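Local coordinates for protein 2',5'-phosphodiesterase 12 (Homo sapiens, PDB 4Z0V) that belongs to the endonuclease/exonuclease/phosphatase family, pairing a DNase I-like domain that holds a magnesium ion with an N-terminal domain of the E-set type, at residues R17-G22 and C99-G104; F199-V204 and F216-K221; L246-L251 and M363-F368; P378-Y383 and D429-V434. All blocks are in the same frame, centred on the assembly; numbering follows the deposited sequence.

Contact 1. Residues R17-G22 and C99-G104; sequences RYIMAG and CVVEAG
The carbonyl oxygen Glu102 O is held twice by the segment 17-22: Ala21 N donates to it at 2.9 Å, nearly along the C=O axis, and the CA-H of Met20 reaches the same oxygen with Met20 CA 3.2 Å from Glu102 O. Glu102 N returns a bond to Ile19 O (2.9 Å, N-H...O angle 161°). Both residues flanking Met20 are thus tied to Glu102, a single beta bridge between two loops. One water bonds Ile19 N and Val100 O, while a second water joins Ala21 O to Gly104 N. Apolar groups pack along one side: Ile19 CG2 meets Val101 CG2 at 3.8 Å, and Ile19 CD1 touches Cys99 SG. The sulfur sits between the backbone N and the carbonyl carbon of its own residue (chi1 59°), a turn that also carries Cys99 SG to within 3.2 Å of Arg17 O. Met20 SD rests on Gly104 CA at 3.5 Å. On the more open side, the Glu102 and Tyr18 side chains cross at about a right angle, carboxylate and ring planes 30° apart. Tyr18 and Met20 also touch helix 159-172, and Ile19 and Val101 share Leu77 of strand 77-82. The arrangement joins two loops of an E-set domain, consistent with an immunoglobulin-like beta fold, where it meets the DNase I-like domain.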
loop_
_atom_site.group_PDB
_atom_site.type_symbol
_atom_site.label_atom_id
_atom_site.label_comp_id
_atom_site.label_asym_id
_atom_site.label_seq_id
_atom_site.Cartn_x
_atom_site.Cartn_y
_atom_site.Cartn_z
ATOM N N ARG A 17 -20.037 5.729 3.111
ATOM C CA ARG A 17 -20.954 6.854 2.862
ATOM C C ARG A 17 -21.249 7.046 1.413
ATOM O O ARG A 17 -22.198 7.740 1.062
ATOM C CB ARG A 17 -20.333 8.160 3.366
ATOM C CG ARG A 17 -20.207 8.166 4.824
ATOM C CD ARG A 17 -20.040 9.553 5.353
ATOM N NE ARG A 17 -19.919 9.402 6.785
ATOM C CZ ARG A 17 -20.943 9.420 7.621
ATOM N NH1 ARG A 17 -20.754 9.186 8.902
ATOM N NH2 ARG A 17 -22.167 9.690 7.179
ATOM N N TYR A 18 -20.360 6.531 0.587
ATOM C CA TYR A 18 -20.387 6.618 -0.855
ATOM C C TYR A 18 -20.451 5.190 -1.388
ATOM O O TYR A 18 -19.576 4.388 -1.087
ATOM C CB TYR A 18 -19.119 7.362 -1.327
ATOM C CG TYR A 18 -19.187 8.046 -2.676
ATOM C CD1 TYR A 18 -18.577 9.279 -2.886
ATOM C CD2 TYR A 18 -19.785 7.425 -3.768
ATOM C CE1 TYR A 18 -18.634 9.913 -4.128
ATOM C CE2 TYR A 18 -19.855 8.052 -5.009
ATOM C CZ TYR A 18 -19.269 9.288 -5.190
ATOM O OH TYR A 18 -19.330 9.883 -6.426
ATOM N N ILE A 19 -21.540 4.850 -2.080
ATOM C CA ILE A 19 -21.725 3.519 -2.635
ATOM C C ILE A 19 -21.913 3.674 -4.146
ATOM O O ILE A 19 -22.801 4.420 -4.564
ATOM C CB ILE A 19 -22.913 2.795 -1.940
ATOM C CG1 ILE A 19 -22.555 2.455 -0.473
ATOM C CG2 ILE A 19 -23.311 1.541 -2.739
ATOM C CD1 ILE A 19 -23.701 1.981 0.375
ATOM N N MET A 20 -21.097 2.959 -4.955
ATOM C CA MET A 20 -21.196 3.024 -6.415
ATOM C C MET A 20 -21.449 1.684 -7.033
ATOM O O MET A 20 -20.888 0.673 -6.583
ATOM C CB MET A 20 -19.908 3.593 -7.042
ATOM C CG MET A 20 -19.644 4.991 -6.649
ATOM S SD MET A 20 -18.170 5.680 -7.435
ATOM C CE MET A 20 -17.038 4.697 -6.871
ATOM N N ALA A 21 -22.220 1.673 -8.130
ATOM C CA ALA A 21 -22.472 0.451 -8.895
ATOM C C ALA A 21 -21.150 -0.113 -9.414
ATOM O O ALA A 21 -20.343 0.654 -9.923
ATOM C CB ALA A 21 -23.393 0.760 -10.066
ATOM N N GLY A 22 -20.923 -1.411 -9.233
ATOM C CA GLY A 22 -19.693 -2.064 -9.680
ATOM C C GLY A 22 -18.507 -1.921 -8.750
ATOM O O GLY A 22 -17.421 -2.439 -9.055
ATOM N N CYS A 99 -27.047 6.775 1.966
ATOM C CA CYS A 99 -26.976 7.151 0.550
ATOM C C CYS A 99 -27.656 6.110 -0.309
ATOM O O CYS A 99 -27.717 4.953 0.091
ATOM C CB CYS A 99 -25.506 7.267 0.150
ATOM S SG CYS A 99 -24.573 5.727 0.407
ATOM N N VAL A 100 -28.060 6.495 -1.537
ATOM C CA VAL A 100 -28.497 5.535 -2.542
ATOM C C VAL A 100 -27.252 5.123 -3.357
ATOM O O VAL A 100 -26.255 5.863 -3.404
ATOM C CB VAL A 100 -29.631 6.059 -3.461
ATOM C CG1 VAL A 100 -30.913 6.336 -2.655
ATOM C CG2 VAL A 100 -29.182 7.282 -4.276
ATOM N N VAL A 101 -27.326 3.978 -4.034
ATOM C CA VAL A 101 -26.276 3.542 -4.944
ATOM C C VAL A 101 -26.198 4.584 -6.084
ATOM O O VAL A 101 -27.240 5.041 -6.595
ATOM C CB VAL A 101 -26.620 2.128 -5.485
ATOM C CG1 VAL A 101 -25.645 1.698 -6.588
ATOM C CG2 VAL A 101 -26.681 1.100 -4.346
ATOM N N GLU A 102 -24.986 4.993 -6.422
ATOM C CA GLU A 102 -24.741 5.958 -7.500
ATOM C C GLU A 102 -24.003 5.321 -8.645
ATOM O O GLU A 102 -23.335 4.298 -8.456
ATOM C CB GLU A 102 -23.853 7.084 -6.967
ATOM C CG GLU A 102 -24.603 8.287 -6.462
ATOM C CD GLU A 102 -23.613 9.309 -5.946
ATOM O OE1 GLU A 102 -22.818 9.834 -6.760
ATOM O OE2 GLU A 102 -23.568 9.509 -4.713
ATOM N N ALA A 103 -24.033 5.979 -9.820
ATOM C CA ALA A 103 -23.216 5.544 -10.939
ATOM C C ALA A 103 -21.761 5.858 -10.567
ATOM O O ALA A 103 -21.483 6.913 -9.978
ATOM C CB ALA A 103 -23.623 6.303 -12.216
ATOM N N GLY A 104 -20.866 4.940 -10.873
ATOM C CA GLY A 104 -19.448 5.149 -10.623
ATOM C C GLY A 104 -18.786 5.629 -11.896
ATOM O O GLY A 104 -19.482 5.820 -12.892
HETATM O O HOH W 1 -23.525 6.827 -2.699
HETATM O O HOH W 2 -20.861 2.406 -11.779
#

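Contact 2. Residues F199-V204 and F216-K221; sequences FGLEGV and FYRKSK
Gly203 and Phe216 form the tight part of this antiparallel pairing: Gly203 CA lies over the face of the Phe216 ring, 3.8 Å from its centroid, because the residue has no side chain to hold the ring off. Beside them Leu201 CD2 touches Phe216 CB, and Leu201 CD1 lies over one face of the Arg218 guanidinium, 3.7 Å from Arg218 NH2. This face of the hairpin is backed by helix 185-198, with Phe216 against Leu192, Val193 and Leu196. Arg218 is held chiefly from outside, by a salt bridge to Asp176 and a bond to Ala175 O; its NH1 gives a weak bond to Phe199 O. Glu202 and Tyr217 are joined by two backbone bonds, and Lys219 N bonds Gly200 O at 2.9 Å, next to a water that reaches from the same oxygen to Ser220 N.

On the other face Tyr217 is still buried, against Leu224 and Leu271; the solvent side is the end at Lys219, which is exposed. Glu202 O lies 3.3 Å above the plane of the Tyr217 ring, toward its rim. The Glu202 and Tyr217 side chains run side by side in the same direction. Tyr217 OH donates a weak bond to Glu202 OE1 (2.7 Å), and the strongly bent Lys219 chain brings NZ to Glu202 OE2 at 3.0 Å, from above the carboxylate plane. A carboxylate met by both a hydroxyl and an ammonium group would probably be stabilised in its charged form.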
loop_
_atom_site.group_PDB
_atom_site.type_symbol
_atom_site.label_atom_id
_atom_site.label_comp_id
_atom_site.label_asym_id
_atom_site.label_seq_id
_atom_site.Cartn_x
_atom_site.Cartn_y
_atom_site.Cartn_z
ATOM N N PHE A 199 -11.474 -9.750 2.091
ATOM C CA PHE A 199 -10.861 -10.521 1.018
ATOM C C PHE A 199 -9.698 -11.398 1.530
ATOM O O PHE A 199 -8.965 -11.940 0.714
ATOM C CB PHE A 199 -10.406 -9.576 -0.130
ATOM C CG PHE A 199 -11.572 -9.107 -0.978
ATOM C CD1 PHE A 199 -12.397 -8.068 -0.546
ATOM C CD2 PHE A 199 -11.877 -9.740 -2.183
ATOM C CE1 PHE A 199 -13.471 -7.632 -1.327
ATOM C CE2 PHE A 199 -12.954 -9.318 -2.963
ATOM C CZ PHE A 199 -13.747 -8.262 -2.533
ATOM N N GLY A 200 -9.562 -11.551 2.851
ATOM C CA GLY A 200 -8.596 -12.478 3.439
ATOM C C GLY A 200 -7.206 -11.963 3.781
ATOM O O GLY A 200 -6.311 -12.771 4.024
ATOM N N LEU A 201 -7.024 -10.638 3.869
ATOM C CA LEU A 201 -5.725 -10.065 4.242
ATOM C C LEU A 201 -5.809 -9.344 5.580
ATOM O O LEU A 201 -6.834 -8.751 5.903
ATOM C CB LEU A 201 -5.199 -9.086 3.176
ATOM C CG LEU A 201 -4.893 -9.687 1.796
ATOM C CD1 LEU A 201 -6.092 -9.561 0.873
ATOM C CD2 LEU A 201 -3.753 -8.954 1.135
ATOM N N GLU A 202 -4.731 -9.377 6.324
ATOM C CA GLU A 202 -4.591 -8.704 7.618
ATOM C C GLU A 202 -3.488 -7.676 7.478
ATOM O O GLU A 202 -2.572 -7.877 6.683
ATOM C CB GLU A 202 -4.253 -9.746 8.685
ATOM C CG GLU A 202 -4.267 -9.287 10.114
ATOM C CD GLU A 202 -4.334 -10.481 11.056
ATOM O OE1 GLU A 202 -3.260 -11.029 11.394
ATOM O OE2 GLU A 202 -5.460 -10.931 11.370
ATOM N N GLY A 203 -3.584 -6.578 8.200
ATOM C CA GLY A 203 -2.587 -5.531 8.021
ATOM C C GLY A 203 -1.997 -4.938 9.280
ATOM O O GLY A 203 -2.557 -5.080 10.381
ATOM N N VAL A 204 -0.852 -4.256 9.097
ATOM C CA VAL A 204 -0.136 -3.536 10.159
ATOM C C VAL A 204 0.170 -2.117 9.640
ATOM O O VAL A 204 0.354 -1.889 8.430
ATOM C CB VAL A 204 1.120 -4.294 10.655
ATOM C CG1 VAL A 204 0.721 -5.584 11.387
ATOM C CG2 VAL A 204 2.095 -4.592 9.521
ATOM N N PHE A 216 -0.098 -5.382 4.227
ATOM C CA PHE A 216 -1.185 -6.363 4.342
ATOM C C PHE A 216 -0.700 -7.693 3.808
ATOM O O PHE A 216 0.078 -7.714 2.874
ATOM C CB PHE A 216 -2.437 -5.913 3.591
ATOM C CG PHE A 216 -3.187 -4.816 4.299
ATOM C CD1 PHE A 216 -2.856 -3.471 4.090
ATOM C CD2 PHE A 216 -4.276 -5.116 5.122
ATOM C CE1 PHE A 216 -3.561 -2.454 4.742
ATOM C CE2 PHE A 216 -4.979 -4.096 5.782
ATOM C CZ PHE A 216 -4.601 -2.776 5.597
ATOM N N TYR A 217 -1.123 -8.799 4.422
ATOM C CA TYR A 217 -0.669 -10.107 3.966
ATOM C C TYR A 217 -1.845 -11.056 3.961
ATOM O O TYR A 217 -2.700 -10.965 4.839
ATOM C CB TYR A 217 0.495 -10.643 4.840
ATOM C CG TYR A 217 0.199 -10.587 6.327
ATOM C CD1 TYR A 217 0.435 -9.427 7.063
ATOM C CD2 TYR A 217 -0.383 -11.668 6.982
ATOM C CE1 TYR A 217 0.066 -9.333 8.404
ATOM C CE2 TYR A 217 -0.730 -11.594 8.331
ATOM C CZ TYR A 217 -0.508 -10.424 9.034
ATOM O OH TYR A 217 -0.834 -10.366 10.369
ATOM N N ARG A 218 -1.893 -11.966 2.962
ATOM C CA ARG A 218 -2.995 -12.916 2.842
ATOM C C ARG A 218 -2.861 -14.012 3.879
ATOM O O ARG A 218 -1.880 -14.759 3.856
ATOM C CB ARG A 218 -3.032 -13.483 1.432
ATOM C CG ARG A 218 -4.165 -14.494 1.235
ATOM C CD ARG A 218 -4.299 -14.894 -0.236
ATOM N NE ARG A 218 -4.634 -13.732 -1.056
ATOM C CZ ARG A 218 -5.852 -13.198 -1.139
ATOM N NH1 ARG A 218 -6.882 -13.770 -0.520
ATOM N NH2 ARG A 218 -6.053 -12.102 -1.854
ATOM N N LYS A 219 -3.870 -14.137 4.754
ATOM C CA LYS A 219 -3.821 -15.079 5.891
ATOM C C LYS A 219 -3.796 -16.542 5.446
ATOM O O LYS A 219 -3.183 -17.372 6.118
ATOM C CB LYS A 219 -4.996 -14.854 6.862
ATOM C CG LYS A 219 -4.955 -13.499 7.625
ATOM C CD LYS A 219 -3.747 -13.395 8.608
ATOM C CE LYS A 219 -3.856 -14.190 9.903
ATOM N NZ LYS A 219 -5.067 -13.839 10.689
ATOM N N SER A 220 -4.385 -16.842 4.288
ATOM C CA SER A 220 -4.380 -18.227 3.799
ATOM C C SER A 220 -2.962 -18.646 3.340
ATOM O O SER A 220 -2.702 -19.839 3.217
ATOM C CB SER A 220 -5.392 -18.414 2.675
ATOM O OG SER A 220 -4.942 -17.791 1.487
ATOM N N LYS A 221 -2.054 -17.679 3.107
ATOM C CA LYS A 221 -0.699 -18.005 2.688
ATOM C C LYS A 221 0.343 -17.613 3.716
ATOM O O LYS A 221 1.447 -18.139 3.655
ATOM C CB LYS A 221 -0.372 -17.343 1.343
ATOM C CG LYS A 221 -1.186 -17.971 0.222
ATOM C CD LYS A 221 -1.086 -17.209 -1.076
ATOM C CE LYS A 221 -0.021 -17.774 -1.964
ATOM N NZ LYS A 221 -0.119 -17.228 -3.338
HETATM O O HOH W 3 -8.744 -12.021 -2.673
HETATM O O HOH W 4 -6.824 -15.355 3.532
#

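Contact 3. Residues L246-L251 and M363-F368; sequences LEKLVL and MSLTHF
No ring takes part where Lys248 and Leu249 meet Met363 through aliphatic and sulfur atoms; outside the segments Met363 and Leu365 touch Trp352, and the rings of His367 and Phe339 meet edge-to-face. Met363 and Lys248 contribute about equally. Met363 CG stands between the backbone N and the carbonyl carbon (chi1 64°), and the bend at chi3 (72°) turns the methyl toward Leu249, with Met363 CE 3.8 Å from Leu249 CD2. These two side chains cross obliquely. The methyl also reaches Lys248, and Met363 SD lies 3.9 Å from Lys248 CB. Farther out, the far end of the Lys248 chain comes to Ser364 O, with Lys248 CE at 3.3 Å, and Lys248 CD approaches Leu365 CD2 at 4.4 Å. The ammonium has a long, weak ion pair with Glu244, and a glycerol lies near this side chain. On the buried side, Leu249 rests on Ile300 and Leu365 on Ala303, both of helix 295-316, and Leu245 touches Met363 and Leu365. This is mainly apolar packing at the periphery of the DNase I-like domain, with the Lys248 chain at its rim, joining helix 243-248 to the chain that enters the small antiparallel pair of strands 344-345 and 365-366.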
loop_
_atom_site.group_PDB
_atom_site.type_symbol
_atom_site.label_atom_id
_atom_site.label_comp_id
_atom_site.label_asym_id
_atom_site.label_seq_id
_atom_site.Cartn_x
_atom_site.Cartn_y
_atom_site.Cartn_z
ATOM N N LEU A 246 27.573 6.141 10.637
ATOM C CA LEU A 246 27.599 7.363 11.429
ATOM C C LEU A 246 29.023 7.947 11.422
ATOM O O LEU A 246 29.180 9.153 11.225
ATOM C CB LEU A 246 27.098 7.120 12.856
ATOM C CG LEU A 246 26.816 8.375 13.693
ATOM C CD1 LEU A 246 25.666 9.192 13.112
ATOM C CD2 LEU A 246 26.514 8.010 15.138
ATOM N N GLU A 247 30.043 7.070 11.525
ATOM C CA GLU A 247 31.467 7.428 11.475
ATOM C C GLU A 247 31.842 8.079 10.131
ATOM O O GLU A 247 32.588 9.054 10.138
ATOM C CB GLU A 247 32.349 6.192 11.734
ATOM C CG GLU A 247 32.503 5.864 13.214
ATOM C CD GLU A 247 33.133 4.526 13.566
ATOM O OE1 GLU A 247 34.007 4.047 12.804
ATOM O OE2 GLU A 247 32.775 3.972 14.631
ATOM N N LYS A 248 31.299 7.585 8.992
ATOM C CA LYS A 248 31.546 8.172 7.666
ATOM C C LYS A 248 30.987 9.604 7.562
ATOM O O LYS A 248 31.500 10.406 6.777
ATOM C CB LYS A 248 30.949 7.301 6.555
ATOM C CG LYS A 248 31.759 6.034 6.301
ATOM C CD LYS A 248 31.093 5.103 5.313
ATOM C CE LYS A 248 32.136 4.241 4.652
ATOM N NZ LYS A 248 31.833 2.800 4.800
ATOM N N LEU A 249 29.941 9.914 8.351
ATOM C CA LEU A 249 29.255 11.207 8.390
ATOM C C LEU A 249 29.890 12.225 9.362
ATOM O O LEU A 249 29.409 13.356 9.414
ATOM C CB LEU A 249 27.779 10.993 8.781
ATOM C CG LEU A 249 26.831 10.606 7.645
ATOM C CD1 LEU A 249 25.515 10.055 8.186
ATOM C CD2 LEU A 249 26.545 11.792 6.720
ATOM N N VAL A 250 30.952 11.849 10.117
ATOM C CA VAL A 250 31.589 12.749 11.102
ATOM C C VAL A 250 32.216 13.993 10.437
ATOM O O VAL A 250 32.113 15.075 11.002
ATOM C CB VAL A 250 32.614 12.063 12.055
ATOM C CG1 VAL A 250 31.956 10.979 12.900
ATOM C CG2 VAL A 250 33.843 11.528 11.319
ATOM N N LEU A 251 32.814 13.856 9.243
ATOM C CA LEU A 251 33.439 14.997 8.556
ATOM C C LEU A 251 32.416 15.834 7.791
ATOM O O LEU A 251 32.776 16.869 7.225
ATOM C CB LEU A 251 34.543 14.519 7.598
ATOM C CG LEU A 251 35.781 13.937 8.280
ATOM C CD1 LEU A 251 36.230 12.666 7.591
ATOM C CD2 LEU A 251 36.896 14.950 8.345
ATOM N N MET A 363 31.143 9.593 0.098
ATOM C CA MET A 363 31.513 8.374 0.812
ATOM C C MET A 363 31.252 7.189 -0.083
ATOM O O MET A 363 30.487 7.280 -1.050
ATOM C CB MET A 363 30.788 8.247 2.176
ATOM C CG MET A 363 29.286 8.112 2.066
ATOM S SD MET A 363 28.418 7.911 3.639
ATOM C CE MET A 363 28.574 9.556 4.346
ATOM N N SER A 364 31.935 6.094 0.224
ATOM C CA SER A 364 31.816 4.822 -0.464
ATOM C C SER A 364 30.871 3.944 0.351
ATOM O O SER A 364 31.006 3.885 1.573
ATOM C CB SER A 364 33.190 4.172 -0.589
ATOM O OG SER A 364 33.127 3.013 -1.409
ATOM N N LEU A 365 29.904 3.297 -0.296
ATOM C CA LEU A 365 28.970 2.391 0.399
ATOM C C LEU A 365 28.927 1.070 -0.307
ATOM O O LEU A 365 29.001 1.046 -1.526
ATOM C CB LEU A 365 27.533 2.952 0.470
ATOM C CG LEU A 365 27.285 4.323 1.122
ATOM C CD1 LEU A 365 25.826 4.698 0.977
ATOM C CD2 LEU A 365 27.690 4.340 2.584
ATOM N N THR A 366 28.765 -0.025 0.454
ATOM C CA THR A 366 28.674 -1.375 -0.097
ATOM C C THR A 366 27.617 -2.193 0.612
ATOM O O THR A 366 27.416 -2.032 1.809
ATOM C CB THR A 366 30.009 -2.123 0.013
ATOM O OG1 THR A 366 30.451 -2.096 1.364
ATOM C CG2 THR A 366 31.057 -1.576 -0.901
ATOM N N HIS A 367 26.968 -3.092 -0.120
ATOM C CA HIS A 367 25.998 -4.008 0.495
ATOM C C HIS A 367 26.088 -5.311 -0.270
ATOM O O HIS A 367 26.511 -5.310 -1.446
ATOM C CB HIS A 367 24.559 -3.438 0.579
ATOM C CG HIS A 367 23.818 -3.445 -0.719
ATOM N ND1 HIS A 367 23.155 -4.575 -1.158
ATOM C CD2 HIS A 367 23.659 -2.460 -1.631
ATOM C CE1 HIS A 367 22.628 -4.254 -2.330
ATOM N NE2 HIS A 367 22.907 -2.989 -2.659
ATOM N N PHE A 368 25.636 -6.414 0.341
ATOM C CA PHE A 368 25.748 -7.712 -0.321
ATOM C C PHE A 368 24.416 -8.320 -0.711
ATOM O O PHE A 368 24.375 -9.513 -1.019
ATOM C CB PHE A 368 26.565 -8.705 0.540
ATOM C CG PHE A 368 27.888 -8.115 0.961
ATOM C CD1 PHE A 368 28.868 -7.821 0.018
ATOM C CD2 PHE A 368 28.131 -7.790 2.290
ATOM C CE1 PHE A 368 30.082 -7.246 0.400
ATOM C CE2 PHE A 368 29.346 -7.214 2.673
ATOM C CZ PHE A 368 30.308 -6.936 1.723
#

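Contact 4. Residues P378-Y383 and D429-V434; sequences PAYTNY and DHIALV
Asp429 O receives two donors from the segment 378-383: Tyr383 N at 3.2 Å, and Asn382 ND2 at 3.1 Å in a weak bond. Thr381 O in turn accepts from Ile431 N at 2.8 Å, the donor tilted 30° from the carbonyl plane. Between these bonds Asn382 lies over one face of the His430 ring, its CB 4.0 Å from the ring centroid; the amide plane is turned 37° against the ring. Asn382 CG is anti to the backbone N (chi1 173°), which carries it toward His430 and Asp429; Asn382 ND2 also bonds a water that bonds Asp429 OD2. Apolar contacts continue the seam, Ile431 CD1 coming to the edge of the Tyr380 ring at 3.8 Å from CE1, and Thr381 CG2 touching Leu433 CD2. Thr381 and Asn382 both face Gly389, a classic beta bulge, and Ser428, Asp429 and His430 make up the Ser-Asp-His sequence familiar in this family. The Asp429 side chain is about 4 Å from the magnesium ion. In the second shell, Asp392 OD2 bonds both His430 ND1 and Thr381 OG1, fixing the two segments from one carboxylate; Tyr149 OH bonds Asp429 OD2, and Tyr380 OH is held by His412.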
loop_
_atom_site.group_PDB
_atom_site.type_symbol
_atom_site.label_atom_id
_atom_site.label_comp_id
_atom_site.label_asym_id
_atom_site.label_seq_id
_atom_site.Cartn_x
_atom_site.Cartn_y
_atom_site.Cartn_z
ATOM N N PRO A 378 9.717 1.132 -15.353
ATOM C CA PRO A 378 8.669 1.745 -16.193
ATOM C C PRO A 378 9.008 3.187 -16.561
ATOM O O PRO A 378 9.793 3.839 -15.861
ATOM C CB PRO A 378 7.424 1.716 -15.291
ATOM C CG PRO A 378 7.692 0.661 -14.274
ATOM C CD PRO A 378 9.178 0.693 -14.042
ATOM N N ALA A 379 8.395 3.695 -17.640
ATOM C CA ALA A 379 8.555 5.081 -18.084
ATOM C C ALA A 379 8.237 6.016 -16.894
ATOM O O ALA A 379 8.938 6.995 -16.664
ATOM C CB ALA A 379 7.625 5.365 -19.275
ATOM N N TYR A 380 7.234 5.641 -16.067
ATOM C CA TYR A 380 6.909 6.410 -14.852
ATOM C C TYR A 380 5.970 5.605 -13.951
ATOM O O TYR A 380 5.242 4.733 -14.428
ATOM C CB TYR A 380 6.255 7.796 -15.178
ATOM C CG TYR A 380 5.109 7.684 -16.162
ATOM C CD1 TYR A 380 3.847 7.264 -15.749
ATOM C CD2 TYR A 380 5.275 8.036 -17.501
ATOM C CE1 TYR A 380 2.795 7.129 -16.653
ATOM C CE2 TYR A 380 4.229 7.908 -18.416
ATOM C CZ TYR A 380 2.998 7.433 -17.992
ATOM O OH TYR A 380 1.962 7.297 -18.878
ATOM N N THR A 381 5.996 5.909 -12.664
ATOM C CA THR A 381 5.080 5.348 -11.659
ATOM C C THR A 381 4.364 6.519 -10.976
ATOM O O THR A 381 3.518 6.317 -10.117
ATOM C CB THR A 381 5.823 4.448 -10.643
ATOM O OG1 THR A 381 6.740 5.247 -9.906
ATOM C CG2 THR A 381 6.582 3.299 -11.310
ATOM N N ASN A 382 4.756 7.744 -11.323
ATOM C CA ASN A 382 4.181 8.971 -10.803
ATOM C C ASN A 382 3.975 9.897 -11.991
ATOM O O ASN A 382 4.923 10.096 -12.745
ATOM C CB ASN A 382 5.090 9.571 -9.747
ATOM C CG ASN A 382 4.663 10.942 -9.246
ATOM O OD1 ASN A 382 5.377 11.903 -9.405
ATOM N ND2 ASN A 382 3.561 11.044 -8.527
ATOM N N TYR A 383 2.738 10.389 -12.222
ATOM C CA TYR A 383 2.511 11.219 -13.427
ATOM C C TYR A 383 1.569 12.371 -13.090
ATOM O O TYR A 383 0.362 12.170 -12.949
ATOM C CB TYR A 383 1.949 10.346 -14.556
ATOM C CG TYR A 383 1.975 11.031 -15.903
ATOM C CD1 TYR A 383 0.964 11.911 -16.281
ATOM C CD2 TYR A 383 3.045 10.850 -16.777
ATOM C CE1 TYR A 383 0.980 12.538 -17.523
ATOM C CE2 TYR A 383 3.087 11.500 -18.011
ATOM C CZ TYR A 383 2.055 12.352 -18.370
ATOM O OH TYR A 383 2.089 13.037 -19.555
ATOM N N ASP A 429 -1.747 9.925 -7.365
ATOM C CA ASP A 429 -0.844 10.533 -8.339
ATOM C C ASP A 429 0.238 9.502 -8.719
ATOM O O ASP A 429 1.020 9.734 -9.633
ATOM C CB ASP A 429 -0.236 11.852 -7.831
ATOM C CG ASP A 429 0.469 11.834 -6.490
ATOM O OD1 ASP A 429 0.221 10.907 -5.696
ATOM O OD2 ASP A 429 1.135 12.825 -6.170
ATOM N N HIS A 430 0.267 8.350 -8.016
ATOM C CA HIS A 430 1.160 7.231 -8.332
ATOM C C HIS A 430 0.367 6.092 -8.950
ATOM O O HIS A 430 -0.855 6.056 -8.845
ATOM C CB HIS A 430 1.887 6.728 -7.078
ATOM C CG HIS A 430 2.932 7.655 -6.549
ATOM N ND1 HIS A 430 4.284 7.329 -6.610
ATOM C CD2 HIS A 430 2.794 8.832 -5.905
ATOM C CE1 HIS A 430 4.927 8.336 -6.031
ATOM N NE2 HIS A 430 4.074 9.267 -5.591
ATOM N N ILE A 431 1.070 5.138 -9.560
ATOM C CA ILE A 431 0.486 3.949 -10.169
ATOM C C ILE A 431 0.958 2.744 -9.376
ATOM O O ILE A 431 2.161 2.615 -9.126
ATOM C CB ILE A 431 0.907 3.878 -11.647
ATOM C CG1 ILE A 431 0.456 5.143 -12.418
ATOM C CG2 ILE A 431 0.395 2.592 -12.292
ATOM C CD1 ILE A 431 1.073 5.263 -13.856
ATOM N N ALA A 432 0.031 1.862 -8.987
ATOM C CA ALA A 432 0.368 0.662 -8.242
ATOM C C ALA A 432 1.265 -0.242 -9.031
ATOM O O ALA A 432 1.060 -0.430 -10.250
ATOM C CB ALA A 432 -0.905 -0.111 -7.871
ATOM N N LEU A 433 2.285 -0.774 -8.359
ATOM C CA LEU A 433 3.129 -1.827 -8.961
ATOM C C LEU A 433 2.604 -3.149 -8.515
ATOM O O LEU A 433 2.317 -3.315 -7.337
ATOM C CB LEU A 433 4.591 -1.703 -8.550
ATOM C CG LEU A 433 5.333 -0.477 -8.988
ATOM C CD1 LEU A 433 6.739 -0.568 -8.475
ATOM C CD2 LEU A 433 5.318 -0.325 -10.516
ATOM N N VAL A 434 2.404 -4.086 -9.442
ATOM C CA VAL A 434 1.873 -5.418 -9.097
ATOM C C VAL A 434 2.677 -6.449 -9.858
ATOM O O VAL A 434 2.831 -6.322 -11.080
ATOM C CB VAL A 434 0.361 -5.556 -9.435
ATOM C CG1 VAL A 434 -0.227 -6.859 -8.856
ATOM C CG2 VAL A 434 -0.444 -4.345 -8.972
HETATM O O HOH W 5 3.286 13.811 -7.524
#

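How the contacts relate
From the N terminus the four contacts close in series, none enclosing or crossing another. Contact 1 joins the loop after strand 9-14 to the loop after strand 93-96, closing 76 residues that hold strand but no helix. Contact 2 closes a short hairpin at the edge of the six-stranded sheet. Contact 3 spans 111 residues and joins helix 243-248 to strand 365-366; it lies on the opposite side of the chain's centre from contact 1, their centres about 54 Å apart. Contact 4 connects strand 382-384, of the seven-stranded sheet, with the approach to strand 433-439, of the six-stranded sheet that contact 2 also reaches, so it links the two sheets near the magnesium ion.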